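Local coordinates for protein oxidase/hydroxylase (Streptomyces hygroscopicus subsp. hygroscopicus, PDB 4XCA) that binds nickel and 2-oxoglutarate in this crystal and is probably a 2-oxoglutarate-dependent oxygenase of the phytanoyl-CoA dioxygenase family, acting in orthosomycin antibiotic biosynthesis, at residues L91-D96 with G215-T220; L142-S147 with V192-V197; P148-F153 with K211-D216. All coordinates share one frame; numbering follows the deposited sequence.

Interaction 1: residues L91-D96 with G215-T220. With AKG (2-oxoglutaric acid), chain F.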
loop_
_atom_site.group_PDB
_atom_site.type_symbol
_atom_site.label_atom_id
_atom_site.label_comp_id
_atom_site.label_asym_id
_atom_site.label_seq_id
_atom_site.Cartn_x
_atom_site.Cartn_y
_atom_site.Cartn_z
ATOM N N LEU A 91 34.176 8.199 0.429
ATOM C CA LEU A 91 34.690 6.841 0.592
ATOM C C LEU A 91 35.878 6.614 -0.331
ATOM O O LEU A 91 35.763 6.779 -1.553
ATOM C CB LEU A 91 33.608 5.791 0.302
ATOM C CG LEU A 91 32.392 5.686 1.218
ATOM C CD1 LEU A 91 31.415 4.635 0.677
ATOM C CD2 LEU A 91 32.788 5.356 2.663
ATOM N N ARG A 92 37.019 6.263 0.259
ATOM C CA ARG A 92 38.170 5.792 -0.499
ATOM C C ARG A 92 38.371 4.312 -0.225
ATOM O O ARG A 92 38.477 3.904 0.939
ATOM C CB ARG A 92 39.440 6.557 -0.129
ATOM C CG ARG A 92 40.710 5.995 -0.796
ATOM C CD ARG A 92 41.995 6.672 -0.279
ATOM N NE ARG A 92 41.925 8.132 -0.336
ATOM C CZ ARG A 92 41.999 8.838 -1.461
ATOM N NH1 ARG A 92 42.151 8.219 -2.625
ATOM N NH2 ARG A 92 41.916 10.162 -1.427
ATOM N N ARG A 93 38.451 3.515 -1.281
ATOM C CA ARG A 93 38.655 2.080 -1.114
ATOM C C ARG A 93 39.786 1.528 -1.971
ATOM O O ARG A 93 40.025 1.982 -3.090
ATOM C CB ARG A 93 37.360 1.329 -1.400
ATOM C CG ARG A 93 36.428 1.313 -0.192
ATOM C CD ARG A 93 35.130 0.586 -0.465
ATOM N NE ARG A 93 35.352 -0.720 -1.077
ATOM C CZ ARG A 93 34.426 -1.400 -1.745
ATOM N NH1 ARG A 93 33.213 -0.885 -1.889
ATOM N NH2 ARG A 93 34.718 -2.585 -2.273
ATOM N N THR A 94 40.494 0.553 -1.414
ATOM C CA THR A 94 41.608 -0.082 -2.101
ATOM C C THR A 94 41.344 -1.570 -2.259
ATOM O O THR A 94 40.253 -2.049 -1.957
ATOM C CB THR A 94 42.959 0.123 -1.351
ATOM O OG1 THR A 94 42.842 -0.334 0.001
ATOM C CG2 THR A 94 43.349 1.588 -1.352
ATOM N N LYS A 95 42.364 -2.276 -2.736
ATOM C CA LYS A 95 42.327 -3.708 -2.980
ATOM C C LYS A 95 41.915 -4.485 -1.735
ATOM O O LYS A 95 42.379 -4.181 -0.643
ATOM C CB LYS A 95 43.707 -4.171 -3.460
ATOM C CG LYS A 95 43.760 -5.585 -4.009
ATOM C CD LYS A 95 45.188 -5.967 -4.386
ATOM C CE LYS A 95 46.125 -5.873 -3.185
ATOM N NZ LYS A 95 47.496 -6.391 -3.486
ATOM N N ASP A 96 41.030 -5.464 -1.931
ATOM C CA ASP A 96 40.562 -6.412 -0.909
ATOM C C ASP A 96 39.552 -5.824 0.061
ATOM O O ASP A 96 39.274 -6.420 1.098
ATOM C CB ASP A 96 41.740 -7.007 -0.119
ATOM C CG ASP A 96 42.727 -7.748 -1.009
ATOM O OD1 ASP A 96 42.284 -8.389 -1.991
ATOM O OD2 ASP A 96 43.947 -7.684 -0.730
ATOM N N GLY A 215 44.485 0.314 -7.279
ATOM C CA GLY A 215 43.970 1.647 -7.562
ATOM C C GLY A 215 42.927 2.079 -6.549
ATOM O O GLY A 215 42.309 1.233 -5.902
ATOM N N ASP A 216 42.734 3.388 -6.394
ATOM C CA ASP A 216 41.782 3.899 -5.412
ATOM C C ASP A 216 40.387 4.078 -6.012
ATOM O O ASP A 216 40.199 4.821 -6.976
ATOM C CB ASP A 216 42.279 5.221 -4.813
ATOM C CG ASP A 216 43.328 5.015 -3.707
ATOM O OD1 ASP A 216 43.835 3.883 -3.548
ATOM O OD2 ASP A 216 43.658 5.990 -2.997
ATOM N N ARG A 217 39.424 3.369 -5.433
ATOM C CA ARG A 217 38.014 3.493 -5.775
ATOM C C ARG A 217 37.416 4.637 -4.948
ATOM O O ARG A 217 37.506 4.608 -3.717
ATOM C CB ARG A 217 37.298 2.157 -5.507
ATOM C CG ARG A 217 35.775 2.155 -5.715
ATOM C CD ARG A 217 35.147 0.938 -5.062
ATOM N NE ARG A 217 33.800 0.679 -5.552
ATOM C CZ ARG A 217 32.701 1.278 -5.101
ATOM N NH1 ARG A 217 32.784 2.186 -4.143
ATOM N NH2 ARG A 217 31.515 0.975 -5.620
ATOM N N LEU A 218 36.818 5.635 -5.602
ATOM C CA LEU A 218 36.434 6.879 -4.909
ATOM C C LEU A 218 35.025 7.403 -5.162
ATOM O O LEU A 218 34.578 7.501 -6.305
ATOM C CB LEU A 218 37.410 8.008 -5.268
ATOM C CG LEU A 218 38.797 8.003 -4.622
ATOM C CD1 LEU A 218 39.792 8.875 -5.409
ATOM C CD2 LEU A 218 38.696 8.471 -3.191
ATOM N N LEU A 219 34.348 7.807 -4.092
ATOM C CA LEU A 219 33.069 8.486 -4.234
ATOM C C LEU A 219 32.753 9.438 -3.074
ATOM O O LEU A 219 33.364 9.391 -2.007
ATOM C CB LEU A 219 31.929 7.459 -4.408
ATOM C CG LEU A 219 31.534 6.442 -3.319
ATOM C CD1 LEU A 219 31.041 7.076 -2.034
ATOM C CD2 LEU A 219 30.430 5.540 -3.840
ATOM N N THR A 220 31.774 10.298 -3.308
ATOM C CA THR A 220 31.177 11.101 -2.267
ATOM C C THR A 220 29.691 10.747 -2.228
ATOM O O THR A 220 29.059 10.564 -3.271
ATOM C CB THR A 220 31.376 12.611 -2.512
ATOM O OG1 THR A 220 31.004 12.918 -3.861
ATOM C CG2 THR A 220 32.820 12.992 -2.302
HETATM C C1 AKG F . 27.208 3.341 1.215
HETATM O O1 AKG F . 26.305 3.178 2.070
HETATM O O2 AKG F . 28.181 4.087 1.465
HETATM C C2 AKG F . 27.130 2.642 -0.117
HETATM O O5 AKG F . 26.101 2.093 -0.459
HETATM C C3 AKG F . 28.354 2.642 -0.999
HETATM C C4 AKG F . 27.980 2.225 -2.397
HETATM C C5 AKG F . 29.246 2.137 -3.220
HETATM O O3 AKG F . 29.166 2.031 -4.468
HETATM O O4 AKG F . 30.387 2.151 -2.672
HETATM O O HOH W 1 44.481 -0.819 -4.141
#
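Arg217 and Arg93 run side by side from neighbouring antiparallel strands, a hydrogen-bonded pair in the larger sheet of the double-stranded beta-helix. Their backbones join through two bonds, Arg93 N to Arg217 O and Arg217 N to Arg93 O, both 2.8 Å. Beyond the backbone the two guanidinium groups stack, their planes 21° apart, with NH1 of each 3.8 Å from the other. With CG anti to the backbone N (chi1 175°) and the chain extended as far as NE, Arg217 carries its guanidinium to the far carboxylate of 2-oxoglutarate. There NH2 gives O3 a nearly straight bond of 2.8 Å, while NH1 reaches O4 at a more bent angle; NE is held by the carbonyl of Gly151. Arg93, bent at chi3, turns its own polar end to Ser97 and Thr208.

Leu91, two pairs along and on the same face as Arg93, lays CD1 3.7 Å from Leu219 CD1, and that same methyl comes 3.4 Å from O2 of the ligand. On the other face Arg92 NH1 makes a salt bridge of 2.7 Å to Asp216 OD2, and Leu218 CD2 sits over one face of the Arg92 guanidinium. The anionic carboxylate of 2-oxoglutarate probably offsets the closeness of the two cations, and Arg93, stacked behind Arg217, would help fix the plane in which Arg217 grips the cosubstrate.

Interaction 2: residues L142-S147 with V192-V197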
loop_
_atom_site.group_PDB
_atom_site.type_symbol
_atom_site.label_atom_id
_atom_site.label_comp_id
_atom_site.label_asym_id
_atom_site.label_seq_id
_atom_site.Cartn_x
_atom_site.Cartn_y
_atom_site.Cartn_z
ATOM N N LEU A 142 33.754 9.159 -8.330
ATOM C CA LEU A 142 34.917 9.945 -8.693
ATOM C C LEU A 142 35.929 9.059 -9.395
ATOM O O LEU A 142 36.993 9.517 -9.778
ATOM C CB LEU A 142 35.537 10.613 -7.458
ATOM C CG LEU A 142 34.537 11.429 -6.622
ATOM C CD1 LEU A 142 35.198 12.091 -5.410
ATOM C CD2 LEU A 142 33.793 12.460 -7.462
ATOM N N SER A 143 35.598 7.790 -9.568
ATOM C CA SER A 143 36.429 6.907 -10.380
ATOM C C SER A 143 35.556 5.955 -11.195
ATOM O O SER A 143 34.371 5.762 -10.888
ATOM C CB SER A 143 37.426 6.128 -9.510
ATOM O OG SER A 143 36.807 5.531 -8.390
ATOM N N ASP A 144 36.127 5.393 -12.259
ATOM C CA ASP A 144 35.395 4.439 -13.091
ATOM C C ASP A 144 35.324 3.075 -12.408
ATOM O O ASP A 144 36.292 2.591 -11.811
ATOM C CB ASP A 144 36.032 4.283 -14.485
ATOM C CG ASP A 144 36.131 5.588 -15.237
ATOM O OD1 ASP A 144 37.231 5.886 -15.768
ATOM O OD2 ASP A 144 35.121 6.317 -15.298
ATOM N N ILE A 145 34.155 2.466 -12.495
ATOM C CA ILE A 145 33.945 1.137 -11.957
ATOM C C ILE A 145 33.191 0.371 -13.023
ATOM O O ILE A 145 31.964 0.498 -13.155
ATOM C CB ILE A 145 33.172 1.167 -10.630
ATOM C CG1 ILE A 145 33.866 2.113 -9.634
ATOM C CG2 ILE A 145 33.079 -0.241 -10.051
ATOM C CD1 ILE A 145 33.077 2.374 -8.360
ATOM N N GLN A 146 33.950 -0.390 -13.806
ATOM C CA GLN A 146 33.459 -0.964 -15.050
ATOM C C GLN A 146 33.553 -2.477 -15.058
ATOM O O GLN A 146 33.347 -3.113 -16.090
ATOM C CB GLN A 146 34.235 -0.384 -16.235
ATOM C CG GLN A 146 33.941 1.079 -16.500
ATOM C CD GLN A 146 32.554 1.278 -17.059
ATOM O OE1 GLN A 146 32.158 0.607 -18.011
ATOM N NE2 GLN A 146 31.798 2.192 -16.464
ATOM N N SER A 147 33.877 -3.057 -13.911
ATOM C CA SER A 147 33.942 -4.508 -13.812
ATOM C C SER A 147 33.623 -4.918 -12.385
ATOM O O SER A 147 33.791 -4.125 -11.467
ATOM C CB SER A 147 35.318 -5.029 -14.240
ATOM O OG SER A 147 36.240 -4.978 -13.166
ATOM N N VAL A 192 29.647 2.268 -13.644
ATOM C CA VAL A 192 29.540 3.723 -13.654
ATOM C C VAL A 192 30.834 4.373 -14.125
ATOM O O VAL A 192 31.894 3.762 -14.073
ATOM C CB VAL A 192 29.189 4.277 -12.233
ATOM C CG1 VAL A 192 27.864 3.735 -11.762
ATOM C CG2 VAL A 192 30.288 3.945 -11.238
ATOM N N ARG A 193 30.741 5.623 -14.561
ATOM C CA ARG A 193 31.918 6.442 -14.870
ATOM C C ARG A 193 32.081 7.535 -13.815
ATOM O O ARG A 193 31.140 7.832 -13.065
ATOM C CB ARG A 193 31.803 7.107 -16.255
ATOM C CG ARG A 193 31.323 6.223 -17.416
ATOM C CD ARG A 193 32.479 5.680 -18.274
ATOM N NE ARG A 193 33.625 6.594 -18.396
ATOM C CZ ARG A 193 33.937 7.299 -19.485
ATOM N NH1 ARG A 193 33.193 7.227 -20.583
ATOM N NH2 ARG A 193 35.001 8.089 -19.480
ATOM N N SER A 194 33.271 8.129 -13.777
ATOM C CA SER A 194 33.510 9.372 -13.052
ATOM C C SER A 194 32.504 10.422 -13.459
ATOM O O SER A 194 32.322 10.682 -14.645
ATOM C CB SER A 194 34.917 9.908 -13.325
ATOM O OG SER A 194 35.885 9.125 -12.689
ATOM N N GLY A 195 31.851 11.028 -12.479
ATOM C CA GLY A 195 30.896 12.079 -12.760
ATOM C C GLY A 195 29.476 11.582 -12.841
ATOM O O GLY A 195 28.549 12.389 -12.917
ATOM N N ASP A 196 29.298 10.261 -12.834
ATOM C CA ASP A 196 27.955 9.687 -12.759
ATOM C C ASP A 196 27.377 9.834 -11.334
ATOM O O ASP A 196 28.104 9.777 -10.345
ATOM C CB ASP A 196 27.967 8.212 -13.171
ATOM C CG ASP A 196 28.228 8.009 -14.667
ATOM O OD1 ASP A 196 28.541 8.991 -15.394
ATOM O OD2 ASP A 196 28.123 6.845 -15.115
ATOM N N VAL A 197 26.071 10.057 -11.254
ATOM C CA VAL A 197 25.357 10.005 -9.993
ATOM C C VAL A 197 24.508 8.745 -9.966
ATOM O O VAL A 197 23.762 8.464 -10.911
ATOM C CB VAL A 197 24.439 11.245 -9.779
ATOM C CG1 VAL A 197 23.534 11.039 -8.565
ATOM C CG2 VAL A 197 25.271 12.515 -9.638
HETATM O O HOH W 2 36.512 8.404 -17.393
#
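Ile145 and Val192 form a single antiparallel bridge, a hydrogen-bonded pair whose two backbone bonds, Ile145 N to Val192 O and Val192 N to Ile145 O, are each 3.0 Å. The carbonyl of Val192 works twice. Gln146, its chain folded back at chi2 (-71°), brings NE2 to within 2.9 Å of Val192 O; the acceptor lies close to the amide plane, but the donor stands above the carbonyl plane. Ile145 N arrives from the opposite face, so this oxygen is gripped from both sides. Beside the bridge, Ile145 CB packs against Val192 CG2.

The second anchor is the carboxylate of Asp144. Its OD2 accepts from Ser194 N at 3.0 Å, on the anti side and 32° out of the carboxylate plane. The same oxygen lies at the edge of the Arg193 guanidinium, where NE makes a weak salt bridge of 3.5 Å. A water on the exposed side links Asp144 OD1 to Arg193 NH2.

Further out, a type II turn from Arg193 to Asp196 shapes the donor side, with Gly195 at positive phi. Arg193 N gives a straight 2.9 Å bond to Asp196 OD2, which it approaches from above the carboxylate plane, and Asp196 OD1 is held by Gly22 N. On the other segment, Ser143 OG bonds Leu218 N, and Ile145 packs on Arg217, the ligand-binding arginine. The arrangement is a loop-to-loop contact, in which a lone beta bridge and a type II turn braced by the Asp196 carboxylate join the connections that follow strands 136-141 and 187-189 of the double-stranded beta-helix.

Interaction 3: residues P148-F153 with K211-D216. With AKG (2-oxoglutaric acid), chain F.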
loop_
_atom_site.group_PDB
_atom_site.type_symbol
_atom_site.label_atom_id
_atom_site.label_comp_id
_atom_site.label_asym_id
_atom_site.label_seq_id
_atom_site.Cartn_x
_atom_site.Cartn_y
_atom_site.Cartn_z
ATOM N N PRO A 148 33.135 -6.150 -12.193
ATOM C CA PRO A 148 32.824 -6.590 -10.831
ATOM C C PRO A 148 34.057 -6.610 -9.909
ATOM O O PRO A 148 33.942 -6.237 -8.740
ATOM C CB PRO A 148 32.250 -7.999 -11.034
ATOM C CG PRO A 148 32.616 -8.384 -12.431
ATOM C CD PRO A 148 32.694 -7.122 -13.205
ATOM N N GLU A 149 35.218 -6.993 -10.423
ATOM C CA GLU A 149 36.422 -7.016 -9.594
ATOM C C GLU A 149 36.968 -5.618 -9.272
ATOM O O GLU A 149 37.898 -5.505 -8.479
ATOM C CB GLU A 149 37.523 -7.854 -10.254
ATOM C CG GLU A 149 37.920 -7.408 -11.634
ATOM C CD GLU A 149 37.027 -8.010 -12.710
ATOM O OE1 GLU A 149 37.179 -7.633 -13.898
ATOM O OE2 GLU A 149 36.178 -8.864 -12.356
ATOM N N ASP A 150 36.401 -4.572 -9.887
ATOM C CA ASP A 150 36.677 -3.185 -9.488
ATOM C C ASP A 150 35.867 -2.787 -8.240
ATOM O O ASP A 150 35.945 -1.647 -7.774
ATOM C CB ASP A 150 36.363 -2.200 -10.629
ATOM C CG ASP A 150 37.550 -1.961 -11.563
ATOM O OD1 ASP A 150 38.693 -2.327 -11.200
ATOM O OD2 ASP A 150 37.340 -1.382 -12.663
ATOM N N GLY A 151 35.070 -3.720 -7.723
ATOM C CA GLY A 151 34.211 -3.457 -6.579
ATOM C C GLY A 151 32.918 -2.752 -6.956
ATOM O O GLY A 151 32.538 -1.748 -6.344
ATOM N N SER A 152 32.235 -3.278 -7.964
ATOM C CA SER A 152 31.021 -2.641 -8.462
ATOM C C SER A 152 29.858 -2.719 -7.479
ATOM O O SER A 152 29.622 -3.747 -6.850
ATOM C CB SER A 152 30.593 -3.259 -9.802
ATOM O OG SER A 152 30.300 -4.634 -9.674
ATOM N N PHE A 153 29.153 -1.603 -7.361
ATOM C CA PHE A 153 27.859 -1.545 -6.707
ATOM C C PHE A 153 26.998 -2.694 -7.195
ATOM O O PHE A 153 26.883 -2.928 -8.400
ATOM C CB PHE A 153 27.183 -0.211 -7.004
ATOM C CG PHE A 153 25.828 -0.064 -6.399
ATOM C CD1 PHE A 153 24.703 -0.564 -7.045
ATOM C CD2 PHE A 153 25.667 0.622 -5.203
ATOM C CE1 PHE A 153 23.452 -0.405 -6.498
ATOM C CE2 PHE A 153 24.415 0.781 -4.639
ATOM C CZ PHE A 153 23.304 0.275 -5.283
ATOM N N LYS A 211 36.622 -5.631 -4.014
ATOM C CA LYS A 211 37.575 -5.004 -4.936
ATOM C C LYS A 211 38.895 -5.777 -4.976
ATOM O O LYS A 211 39.553 -5.935 -3.947
ATOM C CB LYS A 211 37.847 -3.549 -4.551
ATOM C CG LYS A 211 38.813 -2.835 -5.517
ATOM C CD LYS A 211 39.147 -1.422 -5.057
ATOM C CE LYS A 211 39.554 -0.527 -6.219
ATOM N NZ LYS A 211 40.722 -1.030 -6.948
ATOM N N LEU A 212 39.268 -6.253 -6.166
ATOM C CA LEU A 212 40.438 -7.110 -6.365
ATOM C C LEU A 212 41.561 -6.390 -7.093
ATOM O O LEU A 212 42.728 -6.719 -6.912
ATOM C CB LEU A 212 40.072 -8.373 -7.161
ATOM C CG LEU A 212 39.094 -9.373 -6.534
ATOM C CD1 LEU A 212 39.012 -10.665 -7.337
ATOM C CD2 LEU A 212 39.479 -9.672 -5.114
ATOM N N THR A 213 41.194 -5.430 -7.938
ATOM C CA THR A 213 42.155 -4.671 -8.734
ATOM C C THR A 213 42.858 -3.607 -7.889
ATOM O O THR A 213 42.353 -3.207 -6.838
ATOM C CB THR A 213 41.470 -3.982 -9.927
ATOM O OG1 THR A 213 40.583 -2.960 -9.448
ATOM C CG2 THR A 213 40.675 -4.988 -10.756
ATOM N N GLU A 214 44.020 -3.150 -8.346
ATOM C CA GLU A 214 44.749 -2.080 -7.659
ATOM C C GLU A 214 44.154 -0.727 -8.037
ATOM O O GLU A 214 43.400 -0.630 -9.002
ATOM C CB GLU A 214 46.245 -2.125 -8.008
ATOM C CG GLU A 214 47.052 -3.201 -7.271
ATOM C CD GLU A 214 47.680 -2.690 -5.969
ATOM O OE1 GLU A 214 47.772 -3.475 -4.997
ATOM O OE2 GLU A 214 48.091 -1.508 -5.922
ATOM N N GLY A 215 44.485 0.314 -7.279
ATOM C CA GLY A 215 43.970 1.647 -7.562
ATOM C C GLY A 215 42.927 2.079 -6.549
ATOM O O GLY A 215 42.309 1.233 -5.902
ATOM N N ASP A 216 42.734 3.388 -6.394
ATOM C CA ASP A 216 41.782 3.899 -5.412
ATOM C C ASP A 216 40.387 4.078 -6.012
ATOM O O ASP A 216 40.199 4.821 -6.976
ATOM C CB ASP A 216 42.279 5.221 -4.813
ATOM C CG ASP A 216 43.328 5.015 -3.707
ATOM O OD1 ASP A 216 43.835 3.883 -3.548
ATOM O OD2 ASP A 216 43.658 5.990 -2.997
HETATM C C1 AKG F . 27.208 3.341 1.215
HETATM O O1 AKG F . 26.305 3.178 2.070
HETATM O O2 AKG F . 28.181 4.087 1.465
HETATM C C2 AKG F . 27.130 2.642 -0.117
HETATM O O5 AKG F . 26.101 2.093 -0.459
HETATM C C3 AKG F . 28.354 2.642 -0.999
HETATM C C4 AKG F . 27.980 2.225 -2.397
HETATM C C5 AKG F . 29.246 2.137 -3.220
HETATM O O3 AKG F . 29.166 2.031 -4.468
HETATM O O4 AKG F . 30.387 2.151 -2.672
#
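Lys211 opens the second loop by laying its CG 3.8 Å from Asp150 O, close beside the turn from Pro148 to Gly151, which is closed by a 2.9 Å bond from Gly151 N to Pro148 O. This is a loop-to-loop contact at one end of the double-stranded beta-helix: the connection leading into strand 153-156 meets the one leading into strand 217-226. The closest pair of CA atoms is that of Gly151 and Lys211, 4.1 Å apart; Gly151, with positive phi and no side chain, lets Lys211 come this close. The Lys211 chain stays anti through chi1 to chi3 and bends at chi4 (-59°), which returns NZ to its own loop.

Leu212 supplies the main backbone tie: its N points almost straight at Glu149 O, 2.8 Å away. Its CB also meets Glu149 CB.

Thr213 N adds a second, weak bond to Glu149 O at 3.3 Å, so two successive amides converge on one carbonyl. The methyl CG2 of Thr213 packs against Glu149 CG. The side-chain bond between the loops is made here too: at chi1 67° the hydroxyl OG1, which also accepts a hydrogen bond from Lys211 NZ, donates one to Asp150 OD1 at 2.7 Å, nearly in line with the C-O bond of the carboxylate. Thr213 O takes another bond from the same ammonium, which stands above the carbonyl plane.

After the threonine the loop turns away from the 148-153 segment, at whose far end Phe153 sets its ring edge toward 2-oxoglutarate. Gly215 completes the three-way grip that cross-links the second loop: its O accepts from Lys211 NZ at 3.0 Å, with the nitrogen 41° out of the carbonyl plane.

In the fold
Going from the N terminus, strand 83-93 delivers residues 91-96, which wait until 215-220 for their partner; interaction 1 thus closes the longest loop and encloses interaction 2. The chain next leaves strand 136-141 through 142-147, whose mate comes at 192-197, and at once enters 148-153, whose mate is 211-216. Interactions 2 and 3 therefore cross, their segments alternating, while interaction 3 ends on the same Gly215-Asp216 stretch as interaction 1. Leu218 probably bonds to Leu142 and Ser143, joining interactions 1 and 2 directly. Together the three tie central strands of the larger sheet to the loops that run between the two sheets, beside the 2-oxoglutarate site.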